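PDB 3P94: GDSL-like Lipase from Parabacteroides distasonis, which probably hydrolyses ester bonds, perhaps of lysophospholipids, as a serine hydrolase of the SGNH (GDSL-like) family with a flavodoxin-like fold. Local coordinates for residues T58-L63 / F100-S105; V159-A164 / E192-E197; F128-G133 / D179-T184. One frame throughout, in Å; residues are numbered along the deposited sequence. Where two conformers were deposited one is given.

Contact 1 (T58-L63 / F100-S105); sequences TTSEML and FGNLVS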
ATOM      1  N   THR A  58       5.059   1.976   8.053  1.00 13.71           N
ATOM      2  CA  THR A  58       5.079   3.260   7.364  1.00 13.40           C
ATOM      3  C   THR A  58       5.914   3.074   6.091  1.00 15.16           C
ATOM      4  O   THR A  58       6.506   2.004   5.891  1.00 11.13           O
ATOM      5  CB  THR A  58       5.614   4.395   8.259  1.00 18.92           C
ATOM      6  OG1 THR A  58       7.045   4.345   8.332  1.00 18.28           O
ATOM      7  CG2 THR A  58       4.969   4.442   9.639  1.00 14.07           C
ATOM      8  N   THR A  59       6.000   4.123   5.258  1.00 12.95           N
ATOM      9  CA  THR A  59       6.795   4.074   4.012  1.00 12.54           C
ATOM     10  C   THR A  59       8.291   3.853   4.317  1.00 15.13           C
ATOM     11  O   THR A  59       8.996   3.335   3.455  1.00 14.21           O
ATOM     12  CB  THR A  59       6.580   5.337   3.187  1.00 18.38           C
ATOM     13  OG1 THR A  59       6.988   6.468   3.947  1.00 12.11           O
ATOM     14  CG2 THR A  59       5.129   5.493   2.690  1.00 16.36           C
ATOM     15  N   SER A  60       8.768   4.237   5.542  1.00 12.44           N
ATOM     16  CA  SER A  60      10.172   4.068   5.931  1.00 12.95           C
ATOM     17  C   SER A  60      10.546   2.577   6.044  1.00 15.18           C
ATOM     18  O   SER A  60      11.526   2.167   5.424  1.00 14.99           O
ATOM     19  CB  SER A  60      10.477   4.810   7.226  1.00 16.50           C
ATOM     20  OG  SER A  60      10.491   6.208   6.991  1.00 19.75           O
ATOM     21  N   GLU A  61       9.757   1.759   6.784  1.00 13.09           N
ATOM     22  CA  GLU A  61      10.034   0.314   6.910  1.00 12.40           C
ATOM     23  C   GLU A  61       9.907  -0.352   5.560  1.00 14.90           C
ATOM     24  O   GLU A  61      10.691  -1.231   5.214  1.00 13.71           O
ATOM     25  CB  GLU A  61       9.102  -0.383   7.914  1.00 13.35           C
ATOM     26  CG  GLU A  61       9.292   0.075   9.353  1.00 15.11           C
ATOM     27  CD  GLU A  61       8.281   1.109   9.820  1.00 27.08           C
ATOM     28  OE1 GLU A  61       7.695   1.818   8.969  1.00 19.69           O
ATOM     29  OE2 GLU A  61       8.047   1.178  11.046  1.00 23.07           O
HETATM   30  N   MSE A  62       8.929   0.099   4.783  1.00  9.38           N
HETATM   31  CA  MSE A  62       8.669  -0.447   3.469  1.00  7.87           C
HETATM   32  C   MSE A  62       9.829  -0.213   2.509  1.00 12.86           C
HETATM   33  O   MSE A  62      10.208  -1.150   1.790  1.00 13.02           O
HETATM   34  CB  MSE A  62       7.369   0.138   2.928  1.00  8.80           C
HETATM   35  CG  MSE A  62       6.161  -0.486   3.555  1.00 14.43           C
HETATM   36 SE   MSE A  62       4.616   0.205   2.650  0.75 19.58          SE
HETATM   37  CE  MSE A  62       3.572   0.605   4.288  1.00 17.42           C
ATOM     38  N   LEU A  63      10.419   0.997   2.510  1.00 11.15           N
ATOM     39  CA  LEU A  63      11.575   1.300   1.652  1.00 10.30           C
ATOM     40  C   LEU A  63      12.765   0.377   2.017  1.00 13.69           C
ATOM     41  O   LEU A  63      13.457  -0.116   1.124  1.00 14.34           O
ATOM     42  CB  LEU A  63      11.976   2.791   1.770  1.00  9.89           C
ATOM     43  CG  LEU A  63      13.249   3.238   1.020  1.00 14.04           C
ATOM     44  CD1 LEU A  63      13.156   2.949  -0.492  1.00 13.43           C
ATOM     45  CD2 LEU A  63      13.534   4.709   1.249  1.00 14.36           C
ATOM     46  N   PHE A 100       6.161  11.138   0.803  1.00 11.74           N
ATOM     47  CA  PHE A 100       6.148  11.103  -0.655  1.00 12.58           C
ATOM     48  C   PHE A 100       7.532  10.686  -1.193  1.00 16.55           C
ATOM     49  O   PHE A 100       7.595   9.887  -2.120  1.00 15.96           O
ATOM     50  CB  PHE A 100       5.726  12.469  -1.226  1.00 14.81           C
ATOM     51  CG  PHE A 100       5.816  12.563  -2.734  1.00 16.95           C
ATOM     52  CD1 PHE A 100       5.010  11.777  -3.543  1.00 18.92           C
ATOM     53  CD2 PHE A 100       6.720  13.431  -3.342  1.00 20.96           C
ATOM     54  CE1 PHE A 100       5.112  11.851  -4.939  1.00 20.18           C
ATOM     55  CE2 PHE A 100       6.812  13.513  -4.740  1.00 23.12           C
ATOM     56  CZ  PHE A 100       6.002  12.727  -5.523  1.00 20.13           C
ATOM     57  N   GLY A 101       8.600  11.224  -0.592  1.00 13.82           N
ATOM     58  CA  GLY A 101       9.983  10.932  -0.965  1.00 14.42           C
ATOM     59  C   GLY A 101      10.327   9.460  -0.861  1.00 17.15           C
ATOM     60  O   GLY A 101      11.022   8.924  -1.730  1.00 16.72           O
ATOM     61  N   ASN A 102       9.833   8.789   0.197  1.00 13.74           N
ATOM     62  CA  ASN A 102      10.019   7.354   0.398  1.00 13.00           C
ATOM     63  C   ASN A 102       9.340   6.567  -0.727  1.00 16.52           C
ATOM     64  O   ASN A 102       9.900   5.574  -1.203  1.00 14.45           O
ATOM     65  CB  ASN A 102       9.461   6.917   1.746  1.00 10.86           C
ATOM     66  CG  ASN A 102      10.358   7.181   2.921  1.00 19.44           C
ATOM     67  OD1 ASN A 102      11.565   7.333   2.796  1.00 16.10           O
ATOM     68  ND2 ASN A 102       9.790   7.176   4.101  1.00 19.33           N
ATOM     69  N   LEU A 103       8.127   7.013  -1.140  1.00 13.25           N
ATOM     70  CA  LEU A 103       7.380   6.369  -2.229  1.00 12.95           C
ATOM     71  C   LEU A 103       8.134   6.547  -3.553  1.00 15.55           C
ATOM     72  O   LEU A 103       8.212   5.596  -4.321  1.00 13.92           O
ATOM     73  CB  LEU A 103       5.942   6.930  -2.324  1.00 13.11           C
ATOM     74  CG  LEU A 103       5.019   6.647  -1.105  1.00 18.26           C
ATOM     75  CD1 LEU A 103       3.807   7.576  -1.107  1.00 19.39           C
ATOM     76  CD2 LEU A 103       4.556   5.203  -1.077  1.00 19.99           C
ATOM     77  N   VAL A 104       8.732   7.739  -3.788  1.00 12.45           N
ATOM     78  CA  VAL A 104       9.539   8.027  -4.998  1.00 12.34           C
ATOM     79  C   VAL A 104      10.789   7.113  -5.016  1.00 16.34           C
ATOM     80  O   VAL A 104      11.129   6.561  -6.065  1.00 13.93           O
ATOM     81  CB  VAL A 104       9.929   9.525  -5.112  1.00 16.66           C
ATOM     82  CG1 VAL A 104      10.874   9.783  -6.292  1.00 16.67           C
ATOM     83  CG2 VAL A 104       8.687  10.403  -5.226  1.00 16.73           C
ATOM     84  N   SER A 105      11.444   6.931  -3.858  1.00 12.73           N
ATOM     85  CA  SER A 105      12.619   6.058  -3.765  1.00 12.40           C
ATOM     86  C   SER A 105      12.230   4.598  -4.056  1.00 14.23           C
ATOM     87  O   SER A 105      12.971   3.926  -4.764  1.00 13.98           O
ATOM     88  CB  SER A 105      13.281   6.194  -2.406  1.00 13.86           C
ATOM     89  OG  SER A 105      14.008   7.408  -2.371  1.00 20.12           O
TER
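Asn102 reaches from helix 96-112 to the first turn of helix 59-71, where its amide nitrogen meets the hydroxyls of Thr59 and Ser60. In the flavodoxin-like fold these two helices each follow a strand of the parallel sheet, and their short segments run nearly parallel, 19° apart with axes 9.2 Å from each other. Asn102 CG is anti to its carbonyl carbon, beside the backbone N (chi1 -80°). The main bond is from Asn102 ND2 to Thr59 OG1, 2.9 Å long; the N-H...O angle of 164° makes it nearly straight, and OG1 lies in the amide plane. A weak second bond joins ND2 to Ser60 OG at 3.1 Å. Thr59 OG1 is held by two polar partners, the amide of Asn102 and the carboxylate of Asp86. A leucine in place of Asn102 would probably leave Thr59 OG1 with Asp86 but without its amide donor, and Ser60 OG without its weak one. One turn further along helix 59-71, Leu63 CD2 lies against Asn102 OD1 and Leu63 CD1 against Ser105 CB. Thr59 CG2 touches Leu103 CD2 at 3.8 Å. Thr58 and Glu61 form a capping box: Thr58 OG1 accepts from Ser60 N, the N-cap bond, and Glu61 OE1 accepts from Thr58 N at 2.8 Å and from Thr58 OG1 at 2.7 Å, the two donors arriving from opposite faces of the carboxylate.

Contact 2 (V159-A164 / E192-E197); sequences VDYHSA and EKIVLE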
ATOM      1  N   VAL A 159      -4.060   3.914  -9.140  1.00 17.66           N
ATOM      2  CA  VAL A 159      -5.279   3.210  -8.736  1.00 16.63           C
ATOM      3  C   VAL A 159      -6.031   4.123  -7.776  1.00 19.28           C
ATOM      4  O   VAL A 159      -5.581   4.335  -6.642  1.00 16.49           O
ATOM      5  CB  VAL A 159      -4.944   1.819  -8.120  1.00 19.78           C
ATOM      6  CG1 VAL A 159      -6.179   1.135  -7.559  1.00 19.51           C
ATOM      7  CG2 VAL A 159      -4.267   0.917  -9.139  1.00 19.59           C
ATOM      8  N   ASP A 160      -7.166   4.677  -8.232  1.00 16.59           N
ATOM      9  CA  ASP A 160      -7.929   5.612  -7.420  1.00 16.48           C
ATOM     10  C   ASP A 160      -9.019   4.923  -6.575  1.00 20.28           C
ATOM     11  O   ASP A 160     -10.230   5.028  -6.850  1.00 19.96           O
ATOM     12  CB  ASP A 160      -8.521   6.735  -8.281  1.00 18.97           C
ATOM     13  CG  ASP A 160      -9.017   7.949  -7.506  1.00 22.86           C
ATOM     14  OD1 ASP A 160      -8.889   7.960  -6.260  1.00 23.57           O
ATOM     15  OD2 ASP A 160      -9.500   8.897  -8.144  1.00 23.79           O
ATOM     16  N   TYR A 161      -8.579   4.298  -5.477  1.00 15.69           N
ATOM     17  CA  TYR A 161      -9.502   3.727  -4.499  1.00 15.55           C
ATOM     18  C   TYR A 161     -10.297   4.828  -3.804  1.00 19.02           C
ATOM     19  O   TYR A 161     -11.480   4.651  -3.517  1.00 18.36           O
ATOM     20  CB  TYR A 161      -8.732   2.975  -3.400  1.00 15.89           C
ATOM     21  CG  TYR A 161      -7.958   1.738  -3.786  1.00 16.23           C
ATOM     22  CD1 TYR A 161      -8.505   0.790  -4.644  1.00 17.96           C
ATOM     23  CD2 TYR A 161      -6.754   1.428  -3.160  1.00 16.96           C
ATOM     24  CE1 TYR A 161      -7.835  -0.399  -4.928  1.00 18.26           C
ATOM     25  CE2 TYR A 161      -6.080   0.242  -3.429  1.00 17.91           C
ATOM     26  CZ  TYR A 161      -6.626  -0.671  -4.311  1.00 22.17           C
ATOM     27  OH  TYR A 161      -5.957  -1.835  -4.572  1.00 23.54           O
ATOM     28  N   HIS A 162      -9.601   5.935  -3.469  1.00 15.07           N
ATOM     29  CA  HIS A 162     -10.094   7.074  -2.686  1.00 15.02           C
ATOM     30  C   HIS A 162     -11.396   7.671  -3.241  1.00 21.18           C
ATOM     31  O   HIS A 162     -12.355   7.793  -2.477  1.00 21.89           O
ATOM     32  CB  HIS A 162      -8.999   8.166  -2.572  1.00 15.54           C
ATOM     33  CG  HIS A 162      -9.307   9.218  -1.545  1.00 18.97           C
ATOM     34  ND1 HIS A 162     -10.227  10.224  -1.791  1.00 20.71           N
ATOM     35  CD2 HIS A 162      -8.809   9.382  -0.294  1.00 19.73           C
ATOM     36  CE1 HIS A 162     -10.267  10.958  -0.686  1.00 19.73           C
ATOM     37  NE2 HIS A 162      -9.427  10.499   0.239  1.00 19.43           N
ATOM     38  N   SER A 163     -11.451   8.026  -4.545  1.00 18.23           N
ATOM     39  CA  SER A 163     -12.666   8.604  -5.131  1.00 18.73           C
ATOM     40  C   SER A 163     -13.854   7.629  -5.106  1.00 23.57           C
ATOM     41  O   SER A 163     -15.004   8.062  -4.951  1.00 23.53           O
ATOM     42  CB  SER A 163     -12.410   9.069  -6.560  1.00 22.11           C
ATOM     43  OG  SER A 163     -11.400  10.064  -6.575  1.00 29.96           O
ATOM     44  N   ALA A 164     -13.572   6.323  -5.238  1.00 19.25           N
ATOM     45  CA  ALA A 164     -14.588   5.269  -5.243  1.00 20.54           C
ATOM     46  C   ALA A 164     -15.143   4.949  -3.848  1.00 24.38           C
ATOM     47  O   ALA A 164     -16.223   4.363  -3.748  1.00 26.48           O
ATOM     48  CB  ALA A 164     -14.004   4.003  -5.844  1.00 20.68           C
ATOM     49  N   GLU A 192     -10.811  -4.626  -5.046  1.00 16.58           N
ATOM     50  CA  GLU A 192     -10.495  -5.757  -5.910  1.00 16.00           C
ATOM     51  C   GLU A 192     -10.838  -5.448  -7.380  1.00 20.51           C
ATOM     52  O   GLU A 192      -9.989  -5.670  -8.240  1.00 18.79           O
ATOM     53  CB  GLU A 192     -11.228  -7.019  -5.426  1.00 17.94           C
ATOM     54  CG  GLU A 192     -11.102  -8.219  -6.356  1.00 23.52           C
ATOM     55  CD  GLU A 192     -11.790  -9.496  -5.908  1.00 31.21           C
ATOM     56  OE1 GLU A 192     -12.272  -9.560  -4.754  1.00 23.96           O
ATOM     57  OE2 GLU A 192     -11.827 -10.447  -6.719  1.00 20.59           O
ATOM     58  N   LYS A 193     -12.052  -4.921  -7.650  1.00 17.80           N
ATOM     59  CA  LYS A 193     -12.523  -4.587  -8.993  1.00 19.07           C
ATOM     60  C   LYS A 193     -11.618  -3.549  -9.656  1.00 24.03           C
ATOM     61  O   LYS A 193     -11.204  -3.756 -10.791  1.00 23.79           O
ATOM     62  CB  LYS A 193     -13.986  -4.095  -8.944  1.00 21.82           C
ATOM     63  CG  LYS A 193     -14.616  -3.885 -10.315  1.00 32.06           C
ATOM     64  CD  LYS A 193     -16.045  -3.417 -10.194  1.00 43.60           C
ATOM     65  N   ILE A 194     -11.265  -2.473  -8.933  1.00 21.84           N
ATOM     66  CA  ILE A 194     -10.438  -1.374  -9.441  1.00 21.69           C
ATOM     67  C   ILE A 194      -8.979  -1.823  -9.693  1.00 24.16           C
ATOM     68  O   ILE A 194      -8.427  -1.516 -10.751  1.00 23.78           O
ATOM     69  CB  ILE A 194     -10.501  -0.165  -8.460  1.00 24.96           C
ATOM     70  CG1 ILE A 194     -11.948   0.372  -8.348  1.00 26.01           C
ATOM     71  CG2 ILE A 194      -9.533   0.964  -8.890  1.00 26.22           C
ATOM     72  CD1 ILE A 194     -12.193   1.207  -7.147  1.00 31.21           C
ATOM     73  N   VAL A 195      -8.361  -2.536  -8.732  1.00 18.19           N
ATOM     74  CA  VAL A 195      -6.962  -2.954  -8.867  1.00 17.18           C
ATOM     75  C   VAL A 195      -6.808  -4.044  -9.942  1.00 21.13           C
ATOM     76  O   VAL A 195      -5.797  -4.042 -10.640  1.00 20.45           O
ATOM     77  CB  VAL A 195      -6.311  -3.344  -7.507  1.00 20.02           C
ATOM     78  CG1 VAL A 195      -6.747  -4.731  -7.008  1.00 20.15           C
ATOM     79  CG2 VAL A 195      -4.794  -3.229  -7.564  1.00 19.44           C
ATOM     80  N   LEU A 196      -7.804  -4.946 -10.102  1.00 18.52           N
ATOM     81  CA  LEU A 196      -7.715  -5.984 -11.133  1.00 19.42           C
ATOM     82  C   LEU A 196      -7.718  -5.360 -12.530  1.00 25.54           C
ATOM     83  O   LEU A 196      -6.959  -5.799 -13.386  1.00 24.89           O
ATOM     84  CB  LEU A 196      -8.837  -7.022 -11.020  1.00 19.75           C
ATOM     85  CG  LEU A 196      -8.698  -8.084  -9.911  1.00 23.64           C
ATOM     86  CD1 LEU A 196      -9.934  -8.940  -9.858  1.00 24.68           C
ATOM     87  CD2 LEU A 196      -7.453  -8.955 -10.101  1.00 25.47           C
ATOM     88  N   GLU A 197      -8.545  -4.323 -12.738  1.00 23.55           N
ATOM     89  CA  GLU A 197      -8.645  -3.599 -14.014  1.00 25.08           C
ATOM     90  C   GLU A 197      -7.317  -2.869 -14.300  1.00 28.64           C
ATOM     91  O   GLU A 197      -6.839  -2.913 -15.427  1.00 28.93           O
ATOM     92  CB  GLU A 197      -9.823  -2.611 -13.962  1.00 27.07           C
ATOM     93  CG  GLU A 197     -10.367  -2.196 -15.318  1.00 41.46           C
ATOM     94  CD  GLU A 197     -11.668  -1.413 -15.281  1.00 68.41           C
ATOM     95  OE1 GLU A 197     -12.479  -1.630 -14.349  1.00 55.27           O
ATOM     96  OE2 GLU A 197     -11.892  -0.600 -16.207  1.00 66.54           O
TER
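Ile194 projects from helix 185-202 between Val159 and Ala164, its two branches serving different partners. CG2, anti to the backbone N (CG1 has chi1 -62°), meets Val159 CG1 at 3.6 Å, and the two side chains pass at a slant. The longer branch runs the other way and ends with CD1 against Ala164 CB, also 3.6 Å away. Ile194 thus spans the turn from the strand end at Val159 to the helix at Ala164, which accounts for its having the largest share of the buried surface.

Tyr161 is turned so that its ring also belongs to this apolar group. Val159 CG1 sits 3.5 Å above one face of the ring, offset toward the rim, so a single methyl is shared by Tyr161 and Ile194. The ring's hydroxyl end extends to Val195: OH is 3.3 Å from Val195 CB and 3.5 Å from Val195 CG2, a close approach of oxygen to carbon, with Ile194 CG2 and Val195 CB both oblique to the ring.

Strand 157-159 is an outermost strand of the parallel sheet in this flavodoxin-like fold, and the contact seats helix 185-202 against its end and the short helix that follows. The same three residues also meet other parts of helix 185-202: Val159 touches Ala198, Tyr161 Met191 and Ala164 Ile190.

The turn into the short helix is fixed by Asp160 at the N-cap. Its OD1 accepts from Ser163 N at 3.1 Å with an N-H...O angle of 170°, met from above the carboxylate plane, while OD2 accepts from Ser163 OG at 2.7 Å, on the syn side.

Contact 3 (F128-G133 / D179-T184); sequences FPWRPG and DGVHPT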
ATOM      1  N   PHE A 128      -8.156   8.538  13.283  1.00 22.62           N
ATOM      2  CA  PHE A 128      -7.489   7.311  13.710  1.00 22.15           C
ATOM      3  C   PHE A 128      -7.944   6.993  15.124  1.00 29.98           C
ATOM      4  O   PHE A 128      -7.564   7.714  16.043  1.00 29.84           O
ATOM      5  CB  PHE A 128      -5.960   7.451  13.651  1.00 22.91           C
ATOM      6  CG  PHE A 128      -5.386   7.868  12.333  1.00 22.63           C
ATOM      7  CD1 PHE A 128      -5.592   7.102  11.204  1.00 25.08           C
ATOM      8  CD2 PHE A 128      -4.573   8.988  12.239  1.00 24.63           C
ATOM      9  CE1 PHE A 128      -5.042   7.474   9.994  1.00 26.05           C
ATOM     10  CE2 PHE A 128      -4.011   9.358  11.031  1.00 26.89           C
ATOM     11  CZ  PHE A 128      -4.234   8.586   9.916  1.00 25.30           C
ATOM     12  N   PRO A 129      -8.803   5.983  15.352  1.00 29.70           N
ATOM     13  CA  PRO A 129      -9.253   5.714  16.732  1.00 31.67           C
ATOM     14  C   PRO A 129      -8.088   5.451  17.705  1.00 38.78           C
ATOM     15  O   PRO A 129      -8.173   5.834  18.870  1.00 39.86           O
ATOM     16  CB  PRO A 129     -10.143   4.478  16.573  1.00 33.31           C
ATOM     17  CG  PRO A 129     -10.593   4.514  15.135  1.00 36.66           C
ATOM     18  CD  PRO A 129      -9.403   5.033  14.390  1.00 31.12           C
ATOM     19  N   TRP A 130      -6.996   4.834  17.183  1.00 36.24           N
ATOM     20  CA  TRP A 130      -5.768   4.474  17.903  0.50 36.05           C
ATOM     21  C   TRP A 130      -4.831   5.689  18.099  1.00 41.69           C
ATOM     22  O   TRP A 130      -3.943   5.638  18.953  1.00 42.78           O
ATOM     23  CB  TRP A 130      -5.026   3.309  17.198  0.50 33.44           C
ATOM     24  CG  TRP A 130      -4.249   3.662  15.957  0.50 33.25           C
ATOM     25  CD1 TRP A 130      -2.933   4.018  15.886  0.50 35.81           C
ATOM     26  CD2 TRP A 130      -4.724   3.615  14.603  0.50 32.44           C
ATOM     27  NE1 TRP A 130      -2.572   4.243  14.578  0.50 34.70           N
ATOM     28  CE2 TRP A 130      -3.651   3.996  13.767  0.50 35.97           C
ATOM     29  CE3 TRP A 130      -5.964   3.307  14.015  0.50 33.50           C
ATOM     30  CZ2 TRP A 130      -3.778   4.079  12.375  0.50 34.88           C
ATOM     31  CZ3 TRP A 130      -6.086   3.378  12.636  0.50 34.44           C
ATOM     32  CH2 TRP A 130      -5.004   3.757  11.831  0.50 34.68           C
ATOM     33  N   ARG A 131      -5.014   6.773  17.307  1.00 38.34           N
ATOM     34  CA  ARG A 131      -4.217   8.010  17.396  1.00 37.82           C
ATOM     35  C   ARG A 131      -5.172   9.224  17.192  1.00 41.15           C
ATOM     36  O   ARG A 131      -5.188   9.826  16.118  1.00 40.47           O
ATOM     37  CB  ARG A 131      -3.059   7.987  16.380  1.00 37.40           C
ATOM     38  CG  ARG A 131      -1.942   8.997  16.684  1.00 47.95           C
ATOM     39  CD  ARG A 131      -0.737   8.373  17.374  1.00 57.62           C
ATOM     40  NE  ARG A 131      -0.097   7.363  16.530  1.00 65.90           N
ATOM     41  CZ  ARG A 131       0.537   6.289  16.986  1.00 81.65           C
ATOM     42  NH1 ARG A 131       0.638   6.072  18.292  1.00 74.78           N
ATOM     43  NH2 ARG A 131       1.071   5.419  16.142  1.00 67.18           N
ATOM     44  N   PRO A 132      -6.040   9.538  18.182  1.00 38.08           N
ATOM     45  CA  PRO A 132      -7.034  10.615  17.989  1.00 38.43           C
ATOM     46  C   PRO A 132      -6.474  12.026  17.763  1.00 42.67           C
ATOM     47  O   PRO A 132      -5.349  12.333  18.158  1.00 43.25           O
ATOM     48  CB  PRO A 132      -7.844  10.575  19.292  1.00 41.08           C
ATOM     49  CG  PRO A 132      -6.943   9.933  20.283  1.00 45.38           C
ATOM     50  CD  PRO A 132      -6.199   8.900  19.507  1.00 40.09           C
ATOM     51  N   GLY A 133      -7.300  12.865  17.138  1.00 38.58           N
ATOM     52  CA  GLY A 133      -7.039  14.275  16.849  1.00 38.59           C
ATOM     53  C   GLY A 133      -5.956  14.580  15.838  1.00 40.17           C
ATOM     54  O   GLY A 133      -5.378  15.665  15.884  1.00 39.87           O
ATOM     55  N   ASP A 179     -13.471   0.779  11.571  1.00 22.22           N
ATOM     56  CA  ASP A 179     -12.779   1.831  12.314  1.00 22.28           C
ATOM     57  C   ASP A 179     -12.655   3.145  11.506  1.00 27.26           C
ATOM     58  O   ASP A 179     -12.028   4.102  11.985  1.00 26.68           O
ATOM     59  CB  ASP A 179     -11.373   1.347  12.766  1.00 23.23           C
ATOM     60  CG  ASP A 179     -10.397   1.018  11.643  1.00 27.87           C
ATOM     61  OD1 ASP A 179     -10.840   0.909  10.473  1.00 28.48           O
ATOM     62  OD2 ASP A 179      -9.201   0.838  11.936  1.00 27.71           O
ATOM     63  N   GLY A 180     -13.212   3.162  10.291  1.00 24.22           N
ATOM     64  CA  GLY A 180     -13.134   4.309   9.388  1.00 23.63           C
ATOM     65  C   GLY A 180     -11.796   4.455   8.671  1.00 24.45           C
ATOM     66  O   GLY A 180     -11.553   5.483   8.041  1.00 22.79           O
ATOM     67  N   VAL A 181     -10.906   3.434   8.759  1.00 19.26           N
ATOM     68  CA  VAL A 181      -9.570   3.431   8.135  1.00 17.79           C
ATOM     69  C   VAL A 181      -9.334   2.097   7.370  1.00 21.01           C
ATOM     70  O   VAL A 181      -8.879   2.111   6.216  1.00 19.88           O
ATOM     71  CB  VAL A 181      -8.414   3.677   9.169  1.00 21.39           C
ATOM     72  CG1 VAL A 181      -7.045   3.751   8.480  1.00 20.18           C
ATOM     73  CG2 VAL A 181      -8.646   4.937   9.994  1.00 21.67           C
ATOM     74  N   HIS A 182      -9.605   0.961   8.038  1.00 17.13           N
ATOM     75  CA  HIS A 182      -9.388  -0.378   7.490  1.00 16.83           C
ATOM     76  C   HIS A 182     -10.685  -0.948   6.955  1.00 21.51           C
ATOM     77  O   HIS A 182     -11.730  -0.929   7.619  1.00 20.81           O
ATOM     78  CB  HIS A 182      -8.738  -1.279   8.526  1.00 18.02           C
ATOM     79  CG  HIS A 182      -7.456  -0.680   8.988  1.00 21.30           C
ATOM     80  ND1 HIS A 182      -7.426   0.206  10.042  1.00 23.54           N
ATOM     81  CD2 HIS A 182      -6.236  -0.720   8.414  1.00 22.97           C
ATOM     82  CE1 HIS A 182      -6.184   0.652  10.098  1.00 23.05           C
ATOM     83  NE2 HIS A 182      -5.427   0.100   9.152  1.00 23.09           N
ATOM     84  N   PRO A 183     -10.646  -1.390   5.697  1.00 19.43           N
ATOM     85  CA  PRO A 183     -11.884  -1.844   5.052  1.00 19.53           C
ATOM     86  C   PRO A 183     -12.446  -3.148   5.583  1.00 23.01           C
ATOM     87  O   PRO A 183     -11.739  -3.993   6.122  1.00 21.32           O
ATOM     88  CB  PRO A 183     -11.496  -2.015   3.571  1.00 21.06           C
ATOM     89  CG  PRO A 183     -10.092  -1.580   3.447  1.00 24.98           C
ATOM     90  CD  PRO A 183      -9.485  -1.462   4.786  1.00 20.48           C
ATOM     91  N   THR A 184     -13.744  -3.300   5.396  1.00 20.03           N
ATOM     92  CA  THR A 184     -14.493  -4.528   5.624  1.00 20.16           C
ATOM     93  C   THR A 184     -14.382  -5.307   4.310  1.00 23.46           C
ATOM     94  O   THR A 184     -13.761  -4.805   3.371  1.00 21.51           O
ATOM     95  CB  THR A 184     -15.949  -4.166   5.965  1.00 22.78           C
ATOM     96  OG1 THR A 184     -16.422  -3.310   4.914  1.00 19.19           O
ATOM     97  CG2 THR A 184     -16.080  -3.494   7.334  1.00 22.10           C
TER
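Pro129 rests on Asp179, its ring atom CG lying 3.5 Å from Asp179 O, and the aspartate can be followed outward from there. Asp179 CB is the first side-chain atom to touch the 128-133 loop, 4.0 Å from the same Pro129 CG, the two side chains crossing at about a right angle. The next atom, CG, stands between the backbone N and the carbonyl carbon (chi1 63°); it lies in the plane of the His182 ring, at the edge.

The carboxylate then divides its work. OD1 accepts two backbone donors: Val181 N, from well above the carboxylate plane, and His182 N, at 2.7 Å and on the syn lone pair. The first of these bonds makes an Asx turn and the second an Asx motif. OD2 uses its own syn lone pair for His182 ND1, 2.7 Å away with an N-H...O angle of 167°, and lies in the imidazole plane. Three bonds therefore fix the rotation of the carboxylate.

Across the imidazole, His182 NE2 is hydrogen-bonded to Ser31 OG. The series Ser31, His182, Asp179 has the geometry of a charge relay and is probably the catalytic triad of this serine hydrolase; an Asp three residues before the His is the usual SGNH spacing.

The 128-133 loop, with a type I turn from Phe128 to Arg131, lies alongside the Asp179-His182 pair. Trp130 was deposited in two conformers, so its contacts are less certain. In one of them CZ3 lies 3.7 Å from His182 CE1, near the imidazole plane, with the rings tilted by 42°; CZ3 is also 4.1 Å from Asp179 OD2, which is oblique to the indole, and Val181 CG1 meets the indole edge at CH2. Val181 CG2 touches Phe128 CD1 at 3.9 Å.

The three contacts lie about 20 to 21 Å apart between centres, with no two touching; nearest atoms are about 11 Å apart for contacts 1 and 2 and about 8 Å for the other pairs. Contact 1 is complete before the others begin along the chain, joining helices 59-71 and 96-112. Contacts 2 and 3 cross: 128-133, 159-164, 179-184 and 192-197 follow one another, so each joins segments on both sides of a segment of the other. Contacts 1 and 2 sit on opposite sides of the chain's centre. Contact 3 lies in the loops beyond strand 116-120 and before helix 185-202, the helix of contact 2, where the probable active site is assembled.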